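Local coordinates for protein dihydroxyacetone kinase (PDB 1UN8) that phosphorylates dihydroxyacetone with ATP as part of glycerol fermentation, working as a homodimer that depends on a divalent metal ion, at residues I107-Y111 with P149-T155; N185-V191 with F303-V309; M257-G262 with P291-A297. All coordinates share one frame; numbering follows the deposited sequence.

Contact 1: residues I107-Y111 with P149-T155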
loop_
_atom_site.group_PDB
_atom_site.type_symbol
_atom_site.label_atom_id
_atom_site.label_comp_id
_atom_site.label_asym_id
_atom_site.label_seq_id
_atom_site.Cartn_x
_atom_site.Cartn_y
_atom_site.Cartn_z
ATOM N N ILE A 107 -19.675 -10.592 -13.708
ATOM C CA ILE A 107 -19.616 -10.580 -12.254
ATOM C C ILE A 107 -19.686 -9.097 -11.857
ATOM O O ILE A 107 -18.744 -8.321 -12.109
ATOM C CB ILE A 107 -18.309 -11.193 -11.738
ATOM C CG1 ILE A 107 -18.168 -12.632 -12.265
ATOM C CG2 ILE A 107 -18.293 -11.151 -10.186
ATOM C CD1 ILE A 107 -18.054 -13.690 -11.203
ATOM N N VAL A 108 -20.796 -8.700 -11.240
ATOM C CA VAL A 108 -20.989 -7.304 -10.860
ATOM C C VAL A 108 -21.132 -7.022 -9.363
ATOM O O VAL A 108 -21.929 -7.659 -8.678
ATOM C CB VAL A 108 -22.226 -6.734 -11.573
ATOM C CG1 VAL A 108 -22.446 -5.286 -11.180
ATOM C CG2 VAL A 108 -22.036 -6.850 -13.071
ATOM N N LYS A 109 -20.364 -6.049 -8.869
ATOM C CA LYS A 109 -20.434 -5.656 -7.458
ATOM C C LYS A 109 -21.778 -4.949 -7.274
ATOM O O LYS A 109 -22.239 -4.248 -8.171
ATOM C CB LYS A 109 -19.259 -4.735 -7.094
ATOM C CG LYS A 109 -17.898 -5.430 -7.174
ATOM C CD LYS A 109 -16.756 -4.593 -6.573
ATOM C CE LYS A 109 -16.611 -3.225 -7.235
ATOM N NZ LYS A 109 -16.471 -3.294 -8.710
ATOM N N ASN A 110 -22.412 -5.143 -6.125
ATOM C CA ASN A 110 -23.730 -4.558 -5.884
ATOM C C ASN A 110 -23.805 -3.034 -5.799
ATOM O O ASN A 110 -23.699 -2.458 -4.725
ATOM C CB ASN A 110 -24.340 -5.161 -4.617
ATOM C CG ASN A 110 -25.859 -5.184 -4.654
ATOM O OD1 ASN A 110 -26.476 -4.573 -5.527
ATOM N ND2 ASN A 110 -26.469 -5.894 -3.701
ATOM N N TYR A 111 -23.981 -2.391 -6.943
ATOM C CA TYR A 111 -24.126 -0.941 -7.011
ATOM C C TYR A 111 -25.034 -0.654 -8.203
ATOM O O TYR A 111 -24.826 -1.193 -9.293
ATOM C CB TYR A 111 -22.753 -0.266 -7.054
ATOM C CG TYR A 111 -21.866 -0.607 -5.877
ATOM C CD1 TYR A 111 -20.851 -1.546 -6.001
ATOM C CD2 TYR A 111 -22.041 0.006 -4.647
ATOM C CE1 TYR A 111 -20.035 -1.864 -4.931
ATOM C CE2 TYR A 111 -21.231 -0.303 -3.571
ATOM C CZ TYR A 111 -20.230 -1.239 -3.718
ATOM O OH TYR A 111 -19.422 -1.550 -2.649
ATOM N N PRO A 149 -26.811 -5.535 -0.006
ATOM C CA PRO A 149 -25.450 -5.519 0.548
ATOM C C PRO A 149 -24.454 -5.059 -0.506
ATOM O O PRO A 149 -24.465 -5.525 -1.642
ATOM C CB PRO A 149 -25.213 -6.976 0.950
ATOM C CG PRO A 149 -26.594 -7.482 1.229
ATOM C CD PRO A 149 -27.408 -6.876 0.115
ATOM N N ARG A 150 -23.587 -4.138 -0.129
ATOM C CA ARG A 150 -22.600 -3.641 -1.061
ATOM C C ARG A 150 -21.616 -4.745 -1.391
ATOM O O ARG A 150 -21.374 -5.635 -0.581
ATOM C CB ARG A 150 -21.841 -2.468 -0.454
ATOM C CG ARG A 150 -22.681 -1.257 -0.170
ATOM C CD ARG A 150 -22.008 -0.391 0.878
ATOM N NE ARG A 150 -22.768 0.818 1.160
ATOM C CZ ARG A 150 -22.482 1.665 2.140
ATOM N NH1 ARG A 150 -21.446 1.432 2.941
ATOM N NH2 ARG A 150 -23.230 2.744 2.318
ATOM N N GLY A 151 -21.060 -4.677 -2.597
ATOM C CA GLY A 151 -20.070 -5.647 -3.015
ATOM C C GLY A 151 -18.696 -5.025 -2.823
ATOM O O GLY A 151 -18.411 -3.951 -3.356
ATOM N N ILE A 152 -17.849 -5.704 -2.053
ATOM C CA ILE A 152 -16.505 -5.222 -1.786
ATOM C C ILE A 152 -15.426 -6.295 -2.040
ATOM O O ILE A 152 -15.586 -7.137 -2.904
ATOM C CB ILE A 152 -16.428 -4.673 -0.333
ATOM C CG1 ILE A 152 -16.743 -5.800 0.666
ATOM C CG2 ILE A 152 -17.420 -3.485 -0.177
ATOM C CD1 ILE A 152 -17.555 -5.356 1.852
ATOM N N ALA A 153 -14.352 -6.277 -1.264
ATOM C CA ALA A 153 -13.234 -7.197 -1.447
ATOM C C ALA A 153 -13.540 -8.650 -1.813
ATOM O O ALA A 153 -12.910 -9.212 -2.708
ATOM C CB ALA A 153 -12.332 -7.158 -0.223
ATOM N N GLY A 154 -14.503 -9.256 -1.125
ATOM C CA GLY A 154 -14.840 -10.641 -1.392
ATOM C C GLY A 154 -15.109 -10.947 -2.855
ATOM O O GLY A 154 -14.950 -12.078 -3.302
ATOM N N THR A 155 -15.523 -9.935 -3.603
ATOM C CA THR A 155 -15.821 -10.122 -5.008
ATOM C C THR A 155 -14.726 -10.902 -5.734
ATOM O O THR A 155 -15.019 -11.790 -6.521
ATOM C CB THR A 155 -16.007 -8.764 -5.733
ATOM O OG1 THR A 155 -17.105 -8.041 -5.148
ATOM C CG2 THR A 155 -16.269 -8.990 -7.220
#

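Contact 2: residues N185-V191 with F303-V309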
loop_
_atom_site.group_PDB
_atom_site.type_symbol
_atom_site.label_atom_id
_atom_site.label_comp_id
_atom_site.label_asym_id
_atom_site.label_seq_id
_atom_site.Cartn_x
_atom_site.Cartn_y
_atom_site.Cartn_z
ATOM N N ASN A 185 -21.162 -17.839 0.119
ATOM C CA ASN A 185 -20.303 -18.253 1.215
ATOM C C ASN A 185 -19.205 -17.234 1.501
ATOM O O ASN A 185 -18.201 -17.548 2.145
ATOM C CB ASN A 185 -19.686 -19.612 0.892
ATOM C CG ASN A 185 -20.653 -20.757 1.116
ATOM O OD1 ASN A 185 -20.855 -21.192 2.246
ATOM N ND2 ASN A 185 -21.268 -21.242 0.041
ATOM N N THR A 186 -19.401 -16.009 1.028
ATOM C CA THR A 186 -18.418 -14.965 1.229
ATOM C C THR A 186 -18.985 -13.834 2.074
ATOM O O THR A 186 -20.054 -13.298 1.786
ATOM C CB THR A 186 -17.919 -14.431 -0.128
ATOM O OG1 THR A 186 -17.349 -15.513 -0.874
ATOM C CG2 THR A 186 -16.862 -13.352 0.068
ATOM N N PHE A 187 -18.257 -13.489 3.129
ATOM C CA PHE A 187 -18.666 -12.432 4.048
ATOM C C PHE A 187 -17.509 -11.464 4.309
ATOM O O PHE A 187 -16.399 -11.867 4.678
ATOM C CB PHE A 187 -19.158 -13.053 5.361
ATOM C CG PHE A 187 -20.140 -14.184 5.165
ATOM C CD1 PHE A 187 -19.696 -15.460 4.821
ATOM C CD2 PHE A 187 -21.513 -13.953 5.244
ATOM C CE1 PHE A 187 -20.596 -16.482 4.555
ATOM C CE2 PHE A 187 -22.422 -14.974 4.978
ATOM C CZ PHE A 187 -21.962 -16.238 4.632
ATOM N N SER A 188 -17.768 -10.178 4.106
ATOM C CA SER A 188 -16.735 -9.174 4.308
ATOM C C SER A 188 -17.181 -8.032 5.215
ATOM O O SER A 188 -18.362 -7.678 5.259
ATOM C CB SER A 188 -16.303 -8.604 2.963
ATOM O OG SER A 188 -15.966 -9.642 2.069
ATOM N N LEU A 189 -16.218 -7.472 5.937
ATOM C CA LEU A 189 -16.468 -6.352 6.824
ATOM C C LEU A 189 -15.255 -5.431 6.791
ATOM O O LEU A 189 -14.126 -5.865 6.992
ATOM C CB LEU A 189 -16.712 -6.837 8.254
ATOM C CG LEU A 189 -16.984 -5.742 9.288
ATOM C CD1 LEU A 189 -18.138 -4.877 8.811
ATOM C CD2 LEU A 189 -17.280 -6.382 10.651
ATOM N N GLY A 190 -15.490 -4.155 6.533
ATOM C CA GLY A 190 -14.388 -3.213 6.478
ATOM C C GLY A 190 -14.446 -2.144 7.553
ATOM O O GLY A 190 -15.485 -1.915 8.183
ATOM N N VAL A 191 -13.314 -1.487 7.772
ATOM C CA VAL A 191 -13.238 -0.432 8.766
ATOM C C VAL A 191 -12.215 0.566 8.261
ATOM O O VAL A 191 -11.242 0.174 7.605
ATOM C CB VAL A 191 -12.799 -0.978 10.152
ATOM C CG1 VAL A 191 -11.371 -1.495 10.091
ATOM C CG2 VAL A 191 -12.944 0.109 11.209
ATOM N N PHE A 303 -9.035 -1.210 6.351
ATOM C CA PHE A 303 -8.759 -2.556 5.857
ATOM C C PHE A 303 -10.042 -3.353 5.920
ATOM O O PHE A 303 -10.992 -2.937 6.576
ATOM C CB PHE A 303 -7.669 -3.232 6.705
ATOM C CG PHE A 303 -8.087 -3.527 8.123
ATOM C CD1 PHE A 303 -8.762 -4.715 8.437
ATOM C CD2 PHE A 303 -7.826 -2.612 9.148
ATOM C CE1 PHE A 303 -9.173 -4.987 9.748
ATOM C CE2 PHE A 303 -8.233 -2.871 10.466
ATOM C CZ PHE A 303 -8.907 -4.058 10.766
ATOM N N SER A 304 -10.097 -4.479 5.217
ATOM C CA SER A 304 -11.290 -5.314 5.272
ATOM C C SER A 304 -10.904 -6.748 5.549
ATOM O O SER A 304 -9.789 -7.167 5.250
ATOM C CB SER A 304 -12.098 -5.180 3.980
ATOM O OG SER A 304 -11.357 -5.644 2.865
ATOM N N LEU A 305 -11.823 -7.480 6.161
ATOM C CA LEU A 305 -11.616 -8.879 6.460
ATOM C C LEU A 305 -12.713 -9.664 5.762
ATOM O O LEU A 305 -13.901 -9.418 5.991
ATOM C CB LEU A 305 -11.698 -9.121 7.959
ATOM C CG LEU A 305 -10.546 -8.554 8.772
ATOM C CD1 LEU A 305 -10.838 -8.712 10.258
ATOM C CD2 LEU A 305 -9.261 -9.264 8.383
ATOM N N THR A 306 -12.310 -10.586 4.888
ATOM C CA THR A 306 -13.266 -11.425 4.170
ATOM C C THR A 306 -13.093 -12.898 4.528
ATOM O O THR A 306 -11.994 -13.446 4.426
ATOM C CB THR A 306 -13.119 -11.314 2.655
ATOM O OG1 THR A 306 -13.385 -9.977 2.238
ATOM C CG2 THR A 306 -14.101 -12.240 1.977
ATOM N N ALA A 307 -14.181 -13.525 4.955
ATOM C CA ALA A 307 -14.167 -14.937 5.303
ATOM C C ALA A 307 -15.007 -15.686 4.274
ATOM O O ALA A 307 -16.125 -15.278 3.957
ATOM C CB ALA A 307 -14.742 -15.143 6.700
ATOM N N ILE A 308 -14.438 -16.753 3.728
ATOM C CA ILE A 308 -15.134 -17.605 2.767
ATOM C C ILE A 308 -15.149 -19.027 3.332
ATOM O O ILE A 308 -14.111 -19.539 3.763
ATOM C CB ILE A 308 -14.441 -17.619 1.393
ATOM C CG1 ILE A 308 -15.148 -18.623 0.493
ATOM C CG2 ILE A 308 -12.960 -17.974 1.534
ATOM C CD1 ILE A 308 -15.615 -18.035 -0.820
ATOM N N VAL A 309 -16.326 -19.651 3.343
ATOM C CA VAL A 309 -16.477 -21.003 3.868
ATOM C C VAL A 309 -15.891 -22.014 2.901
ATOM O O VAL A 309 -16.213 -22.012 1.717
ATOM C CB VAL A 309 -17.964 -21.347 4.103
ATOM C CG1 VAL A 309 -18.090 -22.759 4.659
ATOM C CG2 VAL A 309 -18.583 -20.342 5.061
#

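Contact 3: residues M257-G262 with P291-A297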
loop_
_atom_site.group_PDB
_atom_site.type_symbol
_atom_site.label_atom_id
_atom_site.label_comp_id
_atom_site.label_asym_id
_atom_site.label_seq_id
_atom_site.Cartn_x
_atom_site.Cartn_y
_atom_site.Cartn_z
ATOM N N MET A 257 -9.277 -13.369 3.948
ATOM C CA MET A 257 -8.508 -12.409 3.182
ATOM C C MET A 257 -8.391 -11.067 3.912
ATOM O O MET A 257 -9.398 -10.422 4.222
ATOM C CB MET A 257 -9.148 -12.205 1.811
ATOM C CG MET A 257 -8.601 -11.014 1.050
ATOM S SD MET A 257 -9.205 -10.931 -0.651
ATOM C CE MET A 257 -10.980 -10.924 -0.385
ATOM N N ILE A 258 -7.156 -10.666 4.200
ATOM C CA ILE A 258 -6.872 -9.391 4.865
ATOM C C ILE A 258 -6.488 -8.402 3.761
ATOM O O ILE A 258 -5.384 -8.451 3.217
ATOM C CB ILE A 258 -5.700 -9.522 5.858
ATOM C CG1 ILE A 258 -5.974 -10.673 6.826
ATOM C CG2 ILE A 258 -5.515 -8.234 6.634
ATOM C CD1 ILE A 258 -4.853 -11.682 6.925
ATOM N N ASN A 259 -7.419 -7.514 3.451
ATOM C CA ASN A 259 -7.283 -6.522 2.399
ATOM C C ASN A 259 -6.998 -5.103 2.901
ATOM O O ASN A 259 -7.662 -4.593 3.803
ATOM C CB ASN A 259 -8.562 -6.521 1.561
ATOM C CG ASN A 259 -8.552 -5.465 0.458
ATOM O OD1 ASN A 259 -7.706 -5.494 -0.441
ATOM N ND2 ASN A 259 -9.505 -4.533 0.517
ATOM N N ASN A 260 -6.012 -4.462 2.290
ATOM C CA ASN A 260 -5.641 -3.109 2.657
ATOM C C ASN A 260 -6.405 -2.172 1.730
ATOM O O ASN A 260 -6.197 -2.217 0.514
ATOM C CB ASN A 260 -4.143 -2.904 2.469
ATOM C CG ASN A 260 -3.677 -1.560 3.001
ATOM O OD1 ASN A 260 -4.419 -0.574 2.969
ATOM N ND2 ASN A 260 -2.441 -1.511 3.484
ATOM N N LEU A 261 -7.281 -1.330 2.283
ATOM C CA LEU A 261 -8.052 -0.427 1.436
ATOM C C LEU A 261 -7.185 0.606 0.698
ATOM O O LEU A 261 -7.670 1.309 -0.202
ATOM C CB LEU A 261 -9.150 0.270 2.243
ATOM C CG LEU A 261 -10.520 -0.418 2.373
ATOM C CD1 LEU A 261 -10.613 -1.632 1.468
ATOM C CD2 LEU A 261 -10.762 -0.797 3.802
ATOM N N GLY A 262 -5.911 0.708 1.083
ATOM C CA GLY A 262 -5.026 1.615 0.383
ATOM C C GLY A 262 -4.137 2.539 1.174
ATOM O O GLY A 262 -3.077 2.933 0.678
ATOM N N PRO A 291 -1.932 -10.150 4.319
ATOM C CA PRO A 291 -2.313 -8.770 4.009
ATOM C C PRO A 291 -1.753 -8.254 2.698
ATOM O O PRO A 291 -0.588 -8.457 2.400
ATOM C CB PRO A 291 -1.796 -7.989 5.220
ATOM C CG PRO A 291 -0.627 -8.780 5.669
ATOM C CD PRO A 291 -1.137 -10.195 5.561
ATOM N N ALA A 292 -2.603 -7.594 1.921
ATOM C CA ALA A 292 -2.214 -7.032 0.639
ATOM C C ALA A 292 -3.295 -6.067 0.152
ATOM O O ALA A 292 -4.447 -6.132 0.592
ATOM C CB ALA A 292 -2.017 -8.147 -0.385
ATOM N N SER A 293 -2.914 -5.169 -0.750
ATOM C CA SER A 293 -3.859 -4.228 -1.324
ATOM C C SER A 293 -4.465 -4.953 -2.510
ATOM O O SER A 293 -3.847 -5.028 -3.561
ATOM C CB SER A 293 -3.139 -2.958 -1.782
ATOM O OG SER A 293 -2.540 -2.285 -0.681
ATOM N N LEU A 294 -5.669 -5.498 -2.334
ATOM C CA LEU A 294 -6.341 -6.264 -3.386
ATOM C C LEU A 294 -7.539 -5.556 -4.019
ATOM O O LEU A 294 -7.658 -5.508 -5.246
ATOM C CB LEU A 294 -6.751 -7.616 -2.815
ATOM C CG LEU A 294 -5.538 -8.396 -2.303
ATOM C CD1 LEU A 294 -5.978 -9.639 -1.564
ATOM C CD2 LEU A 294 -4.652 -8.749 -3.484
ATOM N N VAL A 295 -8.433 -5.030 -3.191
ATOM C CA VAL A 295 -9.596 -4.291 -3.679
ATOM C C VAL A 295 -9.550 -3.022 -2.830
ATOM O O VAL A 295 -9.942 -3.028 -1.653
ATOM C CB VAL A 295 -10.918 -5.057 -3.423
ATOM C CG1 VAL A 295 -12.094 -4.221 -3.873
ATOM C CG2 VAL A 295 -10.918 -6.382 -4.174
ATOM N N THR A 296 -9.054 -1.941 -3.423
ATOM C CA THR A 296 -8.888 -0.694 -2.697
ATOM C C THR A 296 -9.938 0.362 -2.900
ATOM O O THR A 296 -10.880 0.188 -3.658
ATOM C CB THR A 296 -7.544 -0.038 -3.030
ATOM O OG1 THR A 296 -7.531 0.323 -4.415
ATOM C CG2 THR A 296 -6.389 -0.990 -2.725
ATOM N N ALA A 297 -9.743 1.470 -2.189
ATOM C CA ALA A 297 -10.606 2.653 -2.235
ATOM C C ALA A 297 -9.577 3.782 -2.285
ATOM O O ALA A 297 -9.447 4.586 -1.357
ATOM C CB ALA A 297 -11.450 2.744 -0.959
#

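Contact 1: residues I107-Y111 with P149-T155
Ile107 meets Thr155 through methyl groups, its CG2 lying 4.2 Å from Thr155 CG2 as the two side chains run antiparallel past one another. Lys109, a substrate-binding residue, lies roughly perpendicular to Thr155: its CG rests 3.4 Å from Thr155 OG1, while CD sits near Gly151 O. Bends at chi3 and chi4 (-58° and -54°) then carry NZ away from the loop to a hydrogen bond with His65. Thr155 OG1 gives its own proton to Ile152 O, which also accepts from Thr155 N, so the turn that leads into helix 155-167 is closed by two bonds on one carbonyl.

The site is the end of strand 104-109 in the mixed sheet of the DhaK domain, where the chain leaves the sheet through an inverse gamma turn centred on Asn110 and runs alongside the loop 149-155. Asn110 ND2 makes a weak bond of 2.9 Å to Pro149 O, and its OD1 is held by Arg115. Tyr111, at the N-cap position of helix 112-127, points its ring toward the loop, with Gly151 O at the ring edge; its OH donates to Gly151 O at 2.7 Å, approaching from above the carbonyl plane. Arg150 runs across the same side chain, with CB 3.4 Å from Tyr111 OH. The Tyr111 ring also packs edge-to-face with His220, the residue that forms the covalent hemiaminal intermediate.

Contact 2: residues N185-V191 with F303-V309
Val191 and Phe303 pair across two antiparallel strands, with CG1 of the valine set 3.7 Å from the centroid of the Phe303 ring as a CH-pi contact over its face. Strands 186-192 and 301-309 are neighbours in the second mixed sheet of the DhaK domain. Hydrogen-bonded pairs at Phe187-Ala307, Leu189-Leu305 and Val191-Phe303 alternate with non-hydrogen-bonded pairs, and Val309 N extends the ladder to Asn185 O.

Thr306 can be followed outward on the face it shares with Thr186, Ser188, Ser304 and Ile308. Its CB lies 3.4 Å from Ser188 OG. From there the side chain forks: chi1 of -62° places CG2 anti to the backbone N, where it touches both Ser188 OG and, at 3.5 Å, Thr186 CG2. The other branch, OG1, ends 2.6 Å from Ser188 OG in a hydroxyl-hydroxyl hydrogen bond.

On the other face Phe187 turns the edge of its ring to Ala307 O and Leu305 packs against Ile258 of the next strand. Met240 of helix 233-247 covers Leu189, Val191 and Phe303, and Phe5 of the second subunit meets the Phe303 ring edge-to-face.

The two faces thus differ in chemistry: one is largely apolar and packs against helices 233-247 and 266-277 and the partner subunit, whereas the other is rich in buried hydroxyls, those of Ser188 and Thr306 paired with each other and Ser188 also with Asp139, those of Thr186 and Ser304 bonded to Ala182 O and Asn259 ND2.

Contact 3: residues M257-G262 with P291-A297
With CG anti to the backbone N (chi1 177°) and its amide turned by chi2 of 62°, Asn259 reaches across to the backbone of Leu294 and Val295. It stands near the end of the first strand of the beta-alpha-beta unit formed by strand 254-260, helix 266-277 and strand 285-292, and it ties that strand to the loop following the last one. Its OD1 accepts two bonds: Leu294 N comes nearly straight on to the C=O at 2.8 Å, whereas Val295 N arrives from above the carboxamide plane at 2.9 Å. ND2 lies 2.7 Å from Val295 O, which is close to the plane of the amide, and also reaches Ser304 OG. Three bonds across the contact therefore fix the rotation of this buried amide.

The parallel pairing of Asn259 with Ala292 is carried by Ala292 N to Ile258 O and Asn260 N to Ala292 O. Beside it, Ile258 CG2 and Pro291 CB lie alongside each other, and Met257 SD sits 3.6 Å from Leu294 CD1. Asn260 folds into an Asx turn, its OD1 taking the N-H of Gly262.

The loop leads to the substrate site: Thr296 O is hydrogen-bonded to substrate-binding His61. Thr296 CB packs 3.1 Å from Leu261 O, and on a lone pair of that same oxygen Ala297 N makes a bond of 2.9 Å.

All three contacts lie in the DhaK part of the chain. Contact 1 closes first along the sequence, and contact 3 is nested within the loop closed by contact 2. Contacts 2 and 3 share one mixed sheet, their centres about 11 Å apart, because strands 301-309 and 254-260 are neighbours in it. Contact 1 sits at the end of strand 104-109 of the other mixed sheet, its centre about 11 Å from that of contact 2 and about 14 Å from that of contact 3. Its loop 149-155 bridges the two sheets: Ala153 packs on Ser304, Met257 and Val295, and Ile152 on Ser188. Contact 1 holds substrate-binding Lys109, and in contact 3 the Val295 side chain lies about 4 Å from that of His61, so both border the substrate site.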